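Local coordinates for putative uncharacterized protein (Emericella nidulans, PDB 3PGB) that probably oxidises primary amines to aldehydes as a copper- and topaquinone-dependent amine oxidase, at residues 327-332 against 761-766. Sequence-based numbering, arbitrary orientation.
Sequences PPVMIA and VVLQPV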
# COMPACT_ATOMS: atom_id res chain seq x y z
N PRO A 327 21.40 -5.33 11.64
CA PRO A 327 20.69 -4.58 10.62
C PRO A 327 20.53 -3.12 11.03
O PRO A 327 20.74 -2.78 12.20
CB PRO A 327 19.32 -5.27 10.58
CG PRO A 327 19.16 -5.87 11.92
CD PRO A 327 20.53 -6.30 12.31
N PRO A 328 20.16 -2.25 10.08
CA PRO A 328 19.92 -0.86 10.42
C PRO A 328 18.94 -0.72 11.56
O PRO A 328 18.08 -1.58 11.76
CB PRO A 328 19.33 -0.28 9.13
CG PRO A 328 19.90 -1.09 8.07
CD PRO A 328 19.98 -2.48 8.63
N VAL A 329 19.08 0.37 12.32
CA VAL A 329 18.24 0.59 13.47
C VAL A 329 17.85 2.06 13.51
O VAL A 329 18.69 2.95 13.33
CB VAL A 329 18.95 0.15 14.79
CG1 VAL A 329 20.08 1.11 15.17
CG2 VAL A 329 17.95 0.02 15.92
N MET A 330 16.55 2.31 13.70
CA MET A 330 16.01 3.65 13.82
C MET A 330 16.31 4.14 15.23
O MET A 330 16.07 3.41 16.19
CB MET A 330 14.50 3.64 13.55
CG MET A 330 13.84 5.01 13.37
SD MET A 330 14.24 5.89 11.84
CE MET A 330 13.00 5.26 10.71
N ILE A 331 16.86 5.34 15.33
CA ILE A 331 17.12 5.97 16.63
C ILE A 331 16.50 7.38 16.65
O ILE A 331 16.19 7.94 15.60
CB ILE A 331 18.64 5.99 16.98
CG1 ILE A 331 19.45 6.85 16.01
CG2 ILE A 331 19.20 4.57 16.98
CD1 ILE A 331 19.78 8.21 16.55
N ALA A 332 16.30 7.93 17.85
CA ALA A 332 15.66 9.24 18.01
C ALA A 332 16.61 10.18 18.75
O ALA A 332 16.50 10.33 19.97
CB ALA A 332 14.35 9.10 18.77
N VAL A 761 25.38 8.56 20.20
CA VAL A 761 24.51 7.63 20.92
C VAL A 761 25.25 6.33 21.15
O VAL A 761 26.02 5.89 20.31
CB VAL A 761 23.20 7.33 20.14
CG1 VAL A 761 22.40 8.59 19.94
CG2 VAL A 761 23.50 6.68 18.80
N VAL A 762 25.03 5.73 22.31
CA VAL A 762 25.49 4.38 22.56
C VAL A 762 24.33 3.44 22.27
O VAL A 762 23.24 3.61 22.82
CB VAL A 762 26.00 4.20 24.00
CG1 VAL A 762 26.30 2.73 24.29
CG2 VAL A 762 27.24 5.06 24.22
N LEU A 763 24.57 2.48 21.39
CA LEU A 763 23.56 1.51 20.97
C LEU A 763 23.72 0.22 21.74
O LEU A 763 24.65 -0.54 21.49
CB LEU A 763 23.68 1.19 19.48
CG LEU A 763 23.29 2.29 18.51
CD1 LEU A 763 23.59 1.82 17.10
CD2 LEU A 763 21.82 2.66 18.66
N GLN A 764 22.81 -0.03 22.68
CA GLN A 764 22.75 -1.31 23.37
C GLN A 764 21.90 -2.27 22.55
O GLN A 764 21.06 -1.84 21.76
CB GLN A 764 22.17 -1.16 24.78
CG GLN A 764 23.23 -1.02 25.91
CD GLN A 764 23.42 0.40 26.42
OE1 GLN A 764 24.54 0.90 26.49
NE2 GLN A 764 22.32 1.06 26.80
N PRO A 765 22.12 -3.59 22.70
CA PRO A 765 21.23 -4.55 22.08
C PRO A 765 19.84 -4.49 22.72
O PRO A 765 19.73 -4.54 23.95
CB PRO A 765 21.90 -5.90 22.37
CG PRO A 765 22.72 -5.67 23.58
CD PRO A 765 23.20 -4.25 23.47
N VAL A 766 18.80 -4.39 21.90
CA VAL A 766 17.45 -4.19 22.44
C VAL A 766 16.99 -5.41 23.23
O VAL A 766 16.15 -5.29 24.12
CB VAL A 766 16.38 -3.86 21.35
CG1 VAL A 766 15.34 -2.88 21.93
CG2 VAL A 766 16.99 -3.28 20.08
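Two strands at the dimer interface face each other through their side chains, Val329 and Ile331 of one meeting Leu763 and Val761 of the other. Strands 329-331 and 761-763 run roughly antiparallel, at 144°, but their axes stay 10.5 Å apart, too far for backbone pairing, so the contact consists of aliphatic side chains alone. Leu763 lies between Val329 and Ile331; its CD2 touches both and its CD1 meets the valine. CD2 packs against Ile331 CG2 at 3.7 Å, the closest approach between the segments, the two side chains meeting at about a right angle. Leu763 CD1 reaches Val329 CG1 at 4.1 Å, these side chains extending tip to tip, and CD2 also lies 4.2 Å from the same valine methyl. The leucine CG sits anti to its own carbonyl carbon (chi1 -70°). Each of these strands joins an antiparallel ladder with a strand of the second subunit of the copper amine oxidase dimer; Val761 also packs on Val761 of that subunit. At the Val761 end, Ile331 CD1 lies 4.3 Å from Val761 CG1. Ile331 places CG1 between the backbone N and the carbonyl carbon (chi1 65°), leaving CG2 for the leucine while CD1 extends to the valine. Met330, on the reverse face of its strand, packs instead on Tyr424 and on Phe450 of strand 437-451, whereas Val761 touches Cys52, whose disulfide to Cys759 ties the N-terminal region to the start of strand 759-763.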